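Local structure of CYCLIN domain-containing protein (Chaetomium thermophilum, 6Z3U) at the interface of chains A and B and the interface of chains A and C. The protein serves as the cyclin H subunit of the CDK-activating kinase complex, where together with MAT1 it activates the kinase CDK7. Coordinates in Å, arbitrary orientation; residue numbers count along the deposited sequence, not the author numbering. Chains: chain A, CYCLIN domain-containing protein; chain B, RING-type domain-containing protein; chain C, Protein kinase domain-containing protein.

Contact 1: the interface of chains A and B. Residues chain A 238, 317-318, 321; chain B 58-61, 64.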
ATOM      1  N   GLN A 238     -12.928  -0.582 -15.210  1.00 45.56           N
ATOM      2  CA  GLN A 238     -13.872   0.176 -16.024  1.00 42.01           C
ATOM      3  C   GLN A 238     -13.175   1.332 -16.731  1.00 56.62           C
ATOM      4  O   GLN A 238     -13.362   1.543 -17.935  1.00 57.24           O
ATOM      5  CB  GLN A 238     -15.016   0.679 -15.144  1.00 46.05           C
ATOM      6  CG  GLN A 238     -15.877  -0.435 -14.567  1.00 42.60           C
ATOM      7  CD  GLN A 238     -16.839   0.057 -13.504  1.00 42.09           C
ATOM      8  OE1 GLN A 238     -16.840   1.233 -13.148  1.00 42.06           O
ATOM      9  NE2 GLN A 238     -17.666  -0.846 -12.992  1.00 46.15           N
ATOM     10  N   LYS A 317     -25.127  -4.146 -18.827  1.00 90.91           N
ATOM     11  CA  LYS A 317     -24.930  -3.115 -17.811  1.00 91.77           C
ATOM     12  C   LYS A 317     -23.468  -2.699 -17.703  1.00 88.45           C
ATOM     13  O   LYS A 317     -23.179  -1.533 -17.412  1.00 85.10           O
ATOM     14  CB  LYS A 317     -25.438  -3.600 -16.452  1.00 91.85           C
ATOM     15  CG  LYS A 317     -25.417  -2.526 -15.366  1.00 92.47           C
ATOM     16  CD  LYS A 317     -26.374  -1.380 -15.659  1.00 94.95           C
ATOM     17  CE  LYS A 317     -26.404  -0.380 -14.508  1.00 91.58           C
ATOM     18  NZ  LYS A 317     -25.157   0.438 -14.444  1.00 92.05           N
ATOM     19  N   VAL A 318     -22.537  -3.628 -17.921  1.00 89.06           N
ATOM     20  CA  VAL A 318     -21.125  -3.262 -17.929  1.00 84.38           C
ATOM     21  C   VAL A 318     -20.814  -2.395 -19.143  1.00 78.46           C
ATOM     22  O   VAL A 318     -20.172  -1.345 -19.028  1.00 68.14           O
ATOM     23  CB  VAL A 318     -20.246  -4.525 -17.890  1.00 82.83           C
ATOM     24  CG1 VAL A 318     -18.840  -4.223 -18.389  1.00 73.93           C
ATOM     25  CG2 VAL A 318     -20.201  -5.090 -16.475  1.00 76.23           C
ATOM     26  N   THR A 321     -21.924   0.981 -18.584  1.00 81.67           N
ATOM     27  CA  THR A 321     -21.070   1.695 -17.640  1.00 73.99           C
ATOM     28  C   THR A 321     -19.793   2.185 -18.312  1.00 64.80           C
ATOM     29  O   THR A 321     -19.367   3.324 -18.090  1.00 71.33           O
ATOM     30  CB  THR A 321     -20.733   0.797 -16.450  1.00 74.26           C
ATOM     31  OG1 THR A 321     -21.943   0.353 -15.822  1.00 79.69           O
ATOM     32  CG2 THR A 321     -19.888   1.552 -15.433  1.00 61.68           C
TER
ATOM     33  N   LEU B  58     -15.093  -5.236 -12.337  1.00 61.88           N
ATOM     34  CA  LEU B  58     -15.634  -4.967 -13.665  1.00 52.55           C
ATOM     35  C   LEU B  58     -17.141  -4.751 -13.604  1.00 54.06           C
ATOM     36  O   LEU B  58     -17.686  -3.928 -14.347  1.00 61.65           O
ATOM     37  CB  LEU B  58     -15.294  -6.115 -14.613  1.00 60.52           C
ATOM     38  CG  LEU B  58     -14.986  -5.730 -16.064  1.00 66.69           C
ATOM     39  CD1 LEU B  58     -14.910  -6.973 -16.945  1.00 57.15           C
ATOM     40  CD2 LEU B  58     -16.010  -4.747 -16.609  1.00 57.57           C
ATOM     41  N   ALA B  59     -17.828  -5.478 -12.721  1.00 65.25           N
ATOM     42  CA  ALA B  59     -19.267  -5.344 -12.537  1.00 55.29           C
ATOM     43  C   ALA B  59     -19.601  -4.597 -11.250  1.00 59.44           C
ATOM     44  O   ALA B  59     -20.679  -4.779 -10.679  1.00 54.83           O
ATOM     45  CB  ALA B  59     -19.940  -6.715 -12.541  1.00 61.65           C
ATOM     46  N   VAL B  60     -18.679  -3.759 -10.782  1.00 56.55           N
ATOM     47  CA  VAL B  60     -18.910  -2.908  -9.620  1.00 57.94           C
ATOM     48  C   VAL B  60     -19.421  -1.574 -10.155  1.00 53.91           C
ATOM     49  O   VAL B  60     -18.657  -0.768 -10.686  1.00 62.22           O
ATOM     50  CB  VAL B  60     -17.646  -2.742  -8.776  1.00 58.24           C
ATOM     51  CG1 VAL B  60     -17.809  -1.596  -7.787  1.00 61.23           C
ATOM     52  CG2 VAL B  60     -17.336  -4.031  -8.037  1.00 59.88           C
ATOM     53  N   PHE B  61     -20.725  -1.350 -10.028  1.00 57.46           N
ATOM     54  CA  PHE B  61     -21.367  -0.134 -10.525  1.00 61.38           C
ATOM     55  C   PHE B  61     -21.428   0.858  -9.371  1.00 69.97           C
ATOM     56  O   PHE B  61     -22.334   0.805  -8.536  1.00 72.71           O
ATOM     57  CB  PHE B  61     -22.747  -0.458 -11.082  1.00 74.55           C
ATOM     58  CG  PHE B  61     -22.745  -1.593 -12.071  1.00 75.55           C
ATOM     59  CD1 PHE B  61     -21.950  -1.540 -13.204  1.00 74.06           C
ATOM     60  CD2 PHE B  61     -23.523  -2.720 -11.857  1.00 70.39           C
ATOM     61  CE1 PHE B  61     -21.941  -2.583 -14.111  1.00 71.55           C
ATOM     62  CE2 PHE B  61     -23.516  -3.766 -12.760  1.00 60.76           C
ATOM     63  CZ  PHE B  61     -22.723  -3.698 -13.887  1.00 73.76           C
ATOM     64  N   ASP B  64     -24.778   3.275  -9.054  1.00 82.40           N
ATOM     65  CA  ASP B  64     -26.006   2.602  -8.643  1.00 77.73           C
ATOM     66  C   ASP B  64     -25.873   2.006  -7.247  1.00 75.37           C
ATOM     67  O   ASP B  64     -26.811   2.077  -6.444  1.00 73.04           O
ATOM     68  CB  ASP B  64     -26.364   1.518  -9.658  1.00 78.84           C
ATOM     69  CG  ASP B  64     -26.626   2.080 -11.040  1.00 82.61           C
ATOM     70  OD1 ASP B  64     -27.439   3.021 -11.155  1.00 84.70           O
ATOM     71  OD2 ASP B  64     -26.016   1.584 -12.011  1.00 93.37           O
TER
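The aromatic side chain of B:Phe61 lies against the flank of A:Lys317, and this apolar pairing forms the middle of the contact. A:Lys317 CG sits over one face of the ring, off centre toward the rim and 3.3 Å from B:Phe61 CZ, while the backbone carbonyl oxygen of B:Ala59 lies over the other face. A:Thr321 borders the same ring obliquely, its hydroxyl OG1 3.2 Å from B:Phe61 CD1; that hydroxyl is held by donating to the carbonyl oxygen of A:Lys317, one turn earlier in the helix. A:Val318 parts its two methyls: CG1 meets B:Leu58 CD2 at 3.4 Å, and CG2 lies 3.9 Å from B:Phe61 CE1.

Charge pairing takes over at the end of the ring. With CG anti to the backbone N (chi1 -173°), the A:Lys317 chain bends at chi2 and again at chi4, which carries NZ along to the CG end of the ring, where it meets B:Asp64 OD2 in a 2.8 Å salt bridge, nearly along the C-O axis of that carboxylate oxygen.

Hydrogen bonds from the side-chain amide of A:Gln238 secure the other side. Its extended chain brings NE2 to B:Val60 O at 2.5 Å, the donor standing above the carbonyl plane; a weak second bond reaches B:Leu58 O.

Helices 236-247 and 313-330 of the cyclin-fold subunit supply the chain A surface, and the chain B stretch between helices 43-55 and 62-67 runs across it, with B:Asp64 already in helix 62-67.

Contact 2: the interface of chains A and C. Residues chain A 11; chain C 210, 213-214.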
ATOM      1  N   ARG A  11     -13.629  -8.468  -3.589  1.00 57.76           N
ATOM      2  CA  ARG A  11     -12.381  -8.007  -2.989  1.00 55.39           C
ATOM      3  C   ARG A  11     -12.132  -6.534  -3.279  1.00 53.27           C
ATOM      4  O   ARG A  11     -11.542  -5.835  -2.448  1.00 60.00           O
ATOM      5  CB  ARG A  11     -11.219  -8.873  -3.475  1.00 60.23           C
ATOM      6  CG  ARG A  11      -9.881  -8.561  -2.813  1.00 56.79           C
ATOM      7  CD  ARG A  11      -9.057  -9.830  -2.582  1.00 58.00           C
ATOM      8  NE  ARG A  11      -8.380 -10.326  -3.783  1.00 76.35           N
ATOM      9  CZ  ARG A  11      -7.060 -10.342  -3.974  1.00 63.15           C
ATOM     10  NH1 ARG A  11      -6.568 -10.823  -5.109  1.00 59.13           N
ATOM     11  NH2 ARG A  11      -6.227  -9.884  -3.048  1.00 57.79           N
TER
ATOM     12  N   TRP C 210      -1.418 -14.609   2.733  1.00 24.07           N
ATOM     13  CA  TRP C 210      -2.367 -13.527   2.496  1.00 32.32           C
ATOM     14  C   TRP C 210      -1.656 -12.253   2.056  1.00 36.32           C
ATOM     15  O   TRP C 210      -2.164 -11.515   1.202  1.00 34.42           O
ATOM     16  CB  TRP C 210      -3.192 -13.278   3.755  1.00 32.53           C
ATOM     17  CG  TRP C 210      -4.223 -12.221   3.591  1.00 24.67           C
ATOM     18  CD1 TRP C 210      -4.312 -11.054   4.287  1.00 32.62           C
ATOM     19  CD2 TRP C 210      -5.310 -12.218   2.660  1.00 25.51           C
ATOM     20  NE1 TRP C 210      -5.394 -10.327   3.855  1.00 34.65           N
ATOM     21  CE2 TRP C 210      -6.024 -11.021   2.856  1.00 26.26           C
ATOM     22  CE3 TRP C 210      -5.750 -13.115   1.681  1.00 32.59           C
ATOM     23  CZ2 TRP C 210      -7.153 -10.695   2.111  1.00 27.31           C
ATOM     24  CZ3 TRP C 210      -6.872 -12.790   0.943  1.00 32.63           C
ATOM     25  CH2 TRP C 210      -7.561 -11.590   1.162  1.00 36.61           C
ATOM     26  N   GLU C 213      -0.778 -12.922  -1.503  1.00 29.62           N
ATOM     27  CA  GLU C 213      -2.016 -12.946  -2.274  1.00 29.46           C
ATOM     28  C   GLU C 213      -2.461 -11.536  -2.640  1.00 29.29           C
ATOM     29  O   GLU C 213      -3.126 -11.341  -3.665  1.00 34.13           O
ATOM     30  CB  GLU C 213      -3.112 -13.663  -1.484  1.00 33.46           C
ATOM     31  CG  GLU C 213      -4.131 -14.412  -2.341  1.00 37.72           C
ATOM     32  CD  GLU C 213      -3.517 -15.562  -3.128  1.00 43.99           C
ATOM     33  OE1 GLU C 213      -4.100 -15.954  -4.162  1.00 51.47           O
ATOM     34  OE2 GLU C 213      -2.459 -16.079  -2.710  1.00 36.89           O
ATOM     35  N   ASN C 214      -2.110 -10.548  -1.815  1.00 29.18           N
ATOM     36  CA  ASN C 214      -2.421  -9.147  -2.065  1.00 28.45           C
ATOM     37  C   ASN C 214      -1.204  -8.359  -2.535  1.00 24.26           C
ATOM     38  O   ASN C 214      -1.186  -7.128  -2.426  1.00 23.83           O
ATOM     39  CB  ASN C 214      -3.006  -8.510  -0.806  1.00 28.90           C
ATOM     40  CG  ASN C 214      -4.355  -9.085  -0.440  1.00 31.59           C
ATOM     41  OD1 ASN C 214      -5.397  -8.548  -0.819  1.00 38.14           O
ATOM     42  ND2 ASN C 214      -4.343 -10.197   0.282  1.00 35.42           N
TER
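A:Arg11 reaches across to the C-terminal end of kinase helix 194-213, where its guanidinium meets the side chain of C:Asn214. With CG anti to the backbone N (chi1 -175°), the arginine chain bends at chi2 and chi3, which brings the guanidinium to the amide. The tight part is this polar junction: A:Arg11 NH2 donates to the amide oxygen C:Asn214 OD1 at 2.7 Å. The acceptor lies in the guanidinium plane, but the donor stands above the carbonyl plane of the amide, and the two flat groups are turned 81° against each other. The hydrogen bond is also bent, with 122° at the hydrogen.

A second shell within chain C positions the amide. C:Asn214 ND2 donates to C:Trp210 O at 2.7 Å in a nearly straight bond, and the same nitrogen sits over the centre of the C:Trp210 ring. The hydrogen bond fixes the amide's rotation, and the indole beneath it probably helps, which leaves OD1 turned toward the arginine.

The rest is looser. A:Arg11 NH2 also makes a weak hydrogen bond to C:Glu213 O at 3.5 Å. The indole edge comes no nearer than 4.4 Å, from C:Trp210 CH2 to A:Arg11 CD, and the carboxylate of C:Glu213 does not touch the guanidinium, so any attraction would act at a distance.

The site helps to tie the short N-terminal helix 7-12 of the cyclin to the kinase, and probably contributes to the relative placement of the two subunits.

The centres of contact 1 and contact 2 lie about 22 Å apart, and they share no residue or secondary-structure element. Contact 1 uses helices from the later part of the cyclin sequence to receive the MAT1 subunit, chain B, whereas contact 2 uses the helix near its N-terminus to touch the kinase CDK7, chain C. Chain A thus binds both partners through separate surfaces, consistent with a three-subunit complex in which MAT1 and the cyclin together activate CDK7. Contact 2 lies about 17 Å from the predicted proton acceptor C:Asp220, so any influence on catalysis would probably be indirect, through subunit placement.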